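P450 epoxidase (Sorangium cellulosum, PDB 1Q5D) is a haem-containing enzyme of the cytochrome P450 family, with its porphyrin buried in a mainly helical fold. Local coordinates at residues I153-I158 with A254-T259. Sequence-based numbering, arbitrary orientation.
Sequences IPMRAI and AGTDTT. With HEM (protoporphyrin IX containing Fe), chain B.
Ile-158 is extended, with CG1 beside its own backbone N (chi1 -68°) and CD1 anti beyond it, and this carries the CD1 methyl onto the backbone of Gly-255. CD1 lies 3.8 Å from Gly-255 C. Gly-255 has no side chain, and the methyl sits directly against its backbone. In Thr-259, OG1 sits beside the backbone N (chi1 -47°), which leaves it to bond to Gly-255 O while CB meets Pro-154. The proline ring lies alongside this side chain, the two running in opposite directions, with Pro-154 CG 3.6 Å from Thr-259 CB. Pro-154 CB rests against the carbonyl oxygens of Gly-255 and Thr-256, the latter at 3.6 Å. Met-155 completes the contact more loosely, its bent chain bringing SD near Thr-256 OG1. That hydroxyl is hydrogen-bonded to Ile-252 O.

The segment 254-259 spans the break between helices 241-255 and 257-272. Its sequence, Ala-Gly-Thr-Asp-Thr-Thr, fits the (A/G)-G-x-(D/E)-T-(T/S) motif of the long cytochrome P450 helix that kinks over the haem. Helix 154-161 packs on the side of the kink turned away from the porphyrin, and Glu-374 of helix 368-385 touches both Pro-154 and Thr-259.

Two threonine hydroxyls bond to carbonyls at the break. Thr-258 OG1 donates to Ala-254 O at 2.7 Å, in the carbonyl plane and on a lone pair. Thr-259 OG1 donates to Gly-255 O at 2.8 Å, but from above the carbonyl plane. Ala-254 O also accepts a hydrogen bond from the water bound to the haem iron, 2.2 Å from the metal. On the haem side, Gly-255 CA lies 3.3 Å from HEM C2C. Ala-254 and Thr-258 also touch the bound 7,11-dihydroxy-8,8,10,12,16-pentamethyl-3-[1-methyl-2-(2-methyl-thiazol-4-yl)vinyl]-4,17-dioxabicyclo[14.1.0]heptadecane-5,9-dione.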
ATOM      1  N   ILE A 153      11.129   5.622  -7.059  1.00 31.16           N
ATOM      2  CA  ILE A 153      10.331   6.842  -6.871  1.00 30.29           C
ATOM      3  C   ILE A 153       9.746   7.038  -5.469  1.00 29.40           C
ATOM      4  O   ILE A 153       9.962   8.072  -4.837  1.00 29.46           O
ATOM      5  CB  ILE A 153       9.238   6.965  -7.970  1.00 30.41           C
ATOM      6  CG1 ILE A 153       9.901   7.099  -9.345  1.00 30.02           C
ATOM      7  CG2 ILE A 153       8.328   8.165  -7.691  1.00 30.35           C
ATOM      8  CD1 ILE A 153       8.941   6.989 -10.503  1.00 29.36           C
ATOM      9  N   PRO A 154       8.976   6.073  -4.977  1.00 29.14           N
ATOM     10  CA  PRO A 154       8.287   6.245  -3.690  1.00 28.78           C
ATOM     11  C   PRO A 154       9.131   6.605  -2.471  1.00 28.69           C
ATOM     12  O   PRO A 154       8.634   7.357  -1.636  1.00 27.09           O
ATOM     13  CB  PRO A 154       7.593   4.904  -3.482  1.00 28.88           C
ATOM     14  CG  PRO A 154       7.364   4.425  -4.887  1.00 28.83           C
ATOM     15  CD  PRO A 154       8.628   4.789  -5.613  1.00 29.24           C
ATOM     16  N   MET A 155      10.351   6.090  -2.326  1.00 29.11           N
ATOM     17  CA  MET A 155      11.090   6.481  -1.122  1.00 30.34           C
ATOM     18  C   MET A 155      11.611   7.893  -1.272  1.00 29.54           C
ATOM     19  O   MET A 155      11.691   8.651  -0.301  1.00 28.70           O
ATOM     20  CB  MET A 155      12.243   5.527  -0.791  1.00 31.75           C
ATOM     21  CG  MET A 155      12.834   5.761   0.597  1.00 33.01           C
ATOM     22  SD  MET A 155      11.671   5.468   1.947  1.00 35.84           S
ATOM     23  CE  MET A 155      11.960   6.829   3.025  1.00 36.02           C
ATOM     24  N   ARG A 156      11.972   8.260  -2.492  1.00 30.15           N
ATOM     25  CA  ARG A 156      12.423   9.642  -2.699  1.00 30.83           C
ATOM     26  C   ARG A 156      11.319  10.589  -2.238  1.00 30.45           C
ATOM     27  O   ARG A 156      11.583  11.568  -1.536  1.00 31.63           O
ATOM     28  CB  ARG A 156      12.813   9.903  -4.157  1.00 31.19           C
ATOM     29  CG  ARG A 156      13.172  11.382  -4.445  1.00 31.84           C
ATOM     30  CD  ARG A 156      14.662  11.742  -4.241  1.00 33.70           C
ATOM     31  NE  ARG A 156      15.169  11.436  -2.898  1.00 34.82           N
ATOM     32  CZ  ARG A 156      15.228  12.305  -1.896  1.00 36.52           C
ATOM     33  NH1 ARG A 156      14.814  13.559  -2.066  1.00 37.48           N
ATOM     34  NH2 ARG A 156      15.709  11.927  -0.714  1.00 36.69           N
ATOM     35  N   ALA A 157      10.072  10.276  -2.594  1.00 28.74           N
ATOM     36  CA  ALA A 157       8.926  11.113  -2.215  1.00 27.84           C
ATOM     37  C   ALA A 157       8.806  11.237  -0.704  1.00 28.24           C
ATOM     38  O   ALA A 157       8.699  12.345  -0.146  1.00 26.79           O
ATOM     39  CB  ALA A 157       7.626  10.516  -2.778  1.00 28.71           C
ATOM     40  N   ILE A 158       8.794  10.085  -0.033  1.00 26.66           N
ATOM     41  CA  ILE A 158       8.695  10.082   1.414  1.00 28.26           C
ATOM     42  C   ILE A 158       9.892  10.797   2.061  1.00 27.52           C
ATOM     43  O   ILE A 158       9.718  11.551   3.009  1.00 27.64           O
ATOM     44  CB  ILE A 158       8.571   8.637   1.948  1.00 28.20           C
ATOM     45  CG1 ILE A 158       7.223   8.043   1.524  1.00 29.75           C
ATOM     46  CG2 ILE A 158       8.701   8.613   3.455  1.00 29.25           C
ATOM     47  CD1 ILE A 158       7.005   6.596   1.973  1.00 28.64           C
ATOM     48  N   ALA A 254       4.475   1.664   4.829  1.00 27.71           N
ATOM     49  CA  ALA A 254       3.177   1.597   4.174  1.00 29.06           C
ATOM     50  C   ALA A 254       3.203   2.258   2.802  1.00 29.32           C
ATOM     51  O   ALA A 254       2.432   1.881   1.911  1.00 29.95           O
ATOM     52  CB  ALA A 254       2.090   2.228   5.052  1.00 28.32           C
ATOM     53  N   GLY A 255       4.085   3.239   2.635  1.00 30.32           N
ATOM     54  CA  GLY A 255       4.063   4.093   1.455  1.00 30.22           C
ATOM     55  C   GLY A 255       5.061   3.740   0.373  1.00 30.21           C
ATOM     56  O   GLY A 255       5.095   4.381  -0.679  1.00 30.12           O
ATOM     57  N   THR A 256       5.872   2.722   0.625  1.00 30.38           N
ATOM     58  CA  THR A 256       6.900   2.339  -0.323  1.00 31.39           C
ATOM     59  C   THR A 256       6.416   1.350  -1.385  1.00 31.03           C
ATOM     60  O   THR A 256       6.211   1.717  -2.540  1.00 28.91           O
ATOM     61  CB  THR A 256       8.088   1.762   0.447  1.00 33.18           C
ATOM     62  OG1 THR A 256       8.701   2.820   1.189  1.00 35.75           O
ATOM     63  CG2 THR A 256       9.169   1.323  -0.499  1.00 34.58           C
ATOM     64  N   ASP A 257       6.241   0.090  -0.993  1.00 29.16           N
ATOM     65  CA  ASP A 257       5.907  -0.930  -1.965  1.00 30.82           C
ATOM     66  C   ASP A 257       4.528  -0.704  -2.604  1.00 28.43           C
ATOM     67  O   ASP A 257       4.340  -0.954  -3.779  1.00 28.17           O
ATOM     68  CB  ASP A 257       6.005  -2.322  -1.324  1.00 32.56           C
ATOM     69  CG  ASP A 257       7.463  -2.757  -1.116  1.00 34.72           C
ATOM     70  OD1 ASP A 257       8.378  -1.976  -1.461  1.00 35.40           O
ATOM     71  OD2 ASP A 257       7.795  -3.848  -0.624  1.00 36.81           O
ATOM     72  N   THR A 258       3.575  -0.239  -1.816  1.00 27.85           N
ATOM     73  CA  THR A 258       2.245   0.048  -2.337  1.00 27.92           C
ATOM     74  C   THR A 258       2.376   0.951  -3.558  1.00 27.78           C
ATOM     75  O   THR A 258       1.840   0.659  -4.627  1.00 26.80           O
ATOM     76  CB  THR A 258       1.388   0.730  -1.250  1.00 28.96           C
ATOM     77  OG1 THR A 258       2.089   1.870  -0.733  1.00 29.02           O
ATOM     78  CG2 THR A 258       1.256  -0.165  -0.030  1.00 29.87           C
ATOM     79  N   THR A 259       3.118   2.044  -3.416  1.00 27.14           N
ATOM     80  CA  THR A 259       3.206   3.001  -4.518  1.00 26.07           C
ATOM     81  C   THR A 259       3.970   2.461  -5.724  1.00 25.47           C
ATOM     82  O   THR A 259       3.661   2.794  -6.861  1.00 24.46           O
ATOM     83  CB  THR A 259       3.846   4.310  -4.043  1.00 27.15           C
ATOM     84  OG1 THR A 259       3.236   4.733  -2.808  1.00 27.55           O
ATOM     85  CG2 THR A 259       3.534   5.422  -5.033  1.00 25.91           C
TER
HETATM   86  CHA HEM B 440      -3.510   2.593   5.518  1.00 26.23           C
HETATM   87  CHB HEM B 440      -3.732   1.410   0.851  1.00 24.24           C
HETATM   88  CHC HEM B 440      -0.108   4.508  -0.101  1.00 24.84           C
HETATM   89  CHD HEM B 440       0.485   5.224   4.614  1.00 25.90           C
HETATM   90  C1A HEM B 440      -3.940   2.076   4.325  1.00 26.19           C
HETATM   91  C2A HEM B 440      -5.104   1.243   4.134  1.00 26.62           C
HETATM   92  C3A HEM B 440      -5.157   0.898   2.847  1.00 26.01           C
HETATM   93  C4A HEM B 440      -4.032   1.512   2.181  1.00 26.16           C
HETATM   94  CMA HEM B 440      -6.243   0.008   2.182  1.00 27.78           C
HETATM   95  CAA HEM B 440      -6.099   0.833   5.245  1.00 27.78           C
HETATM   96  CBA HEM B 440      -5.778  -0.570   5.768  1.00 28.37           C
HETATM   97  CGA HEM B 440      -6.832  -0.980   6.782  1.00 30.70           C
HETATM   98  O1A HEM B 440      -6.678  -2.060   7.432  1.00 30.17           O
HETATM   99  O2A HEM B 440      -7.825  -0.217   6.964  1.00 31.40           O
HETATM  100  C1B HEM B 440      -2.773   2.154   0.227  1.00 25.03           C
HETATM  101  C2B HEM B 440      -2.543   2.122  -1.196  1.00 25.56           C
HETATM  102  C3B HEM B 440      -1.545   2.949  -1.461  1.00 26.09           C
HETATM  103  C4B HEM B 440      -1.099   3.554  -0.223  1.00 25.88           C
HETATM  104  CMB HEM B 440      -3.285   1.254  -2.249  1.00 25.72           C
HETATM  105  CAB HEM B 440      -1.039   3.175  -2.897  1.00 27.76           C
HETATM  106  CBB HEM B 440       0.169   3.670  -3.146  1.00 30.06           C
HETATM  107  C1C HEM B 440       0.352   5.013   1.078  1.00 24.90           C
HETATM  108  C2C HEM B 440       1.380   6.017   1.241  1.00 25.32           C
HETATM  109  C3C HEM B 440       1.536   6.203   2.555  1.00 25.85           C
HETATM  110  C4C HEM B 440       0.602   5.336   3.249  1.00 26.41           C
HETATM  111  CMC HEM B 440       2.117   6.703   0.059  1.00 24.22           C
HETATM  112  CAC HEM B 440       2.486   7.138   3.325  1.00 26.49           C
HETATM  113  CBC HEM B 440       3.137   8.116   2.702  1.00 30.33           C
HETATM  114  C1D HEM B 440      -0.491   4.530   5.283  1.00 25.99           C
HETATM  115  C2D HEM B 440      -0.542   4.421   6.711  1.00 25.66           C
HETATM  116  C3D HEM B 440      -1.783   3.610   7.003  1.00 25.66           C
HETATM  117  C4D HEM B 440      -2.344   3.292   5.718  1.00 25.70           C
HETATM  118  CMD HEM B 440       0.445   5.027   7.722  1.00 25.66           C
HETATM  119  CAD HEM B 440      -2.341   3.225   8.383  1.00 26.21           C
HETATM  120  CBD HEM B 440      -3.539   4.156   8.611  1.00 26.45           C
HETATM  121  CGD HEM B 440      -4.204   3.856   9.930  1.00 27.26           C
HETATM  122  O1D HEM B 440      -4.206   2.664  10.332  1.00 26.46           O
HETATM  123  O2D HEM B 440      -4.725   4.803  10.592  1.00 28.25           O
HETATM  124  NA  HEM B 440      -3.299   2.229   3.115  1.00 25.28           N
HETATM  125  NB  HEM B 440      -1.879   3.046   0.822  1.00 24.90           N
HETATM  126  NC  HEM B 440      -0.084   4.619   2.318  1.00 25.94           N
HETATM  127  ND  HEM B 440      -1.559   3.848   4.724  1.00 25.77           N
HETATM  128 FE   HEM B 440      -1.808   3.552   2.705  1.00 26.02          FE
HETATM  129  O   HOH W   1      -0.507   1.780   2.889  1.00 32.96           O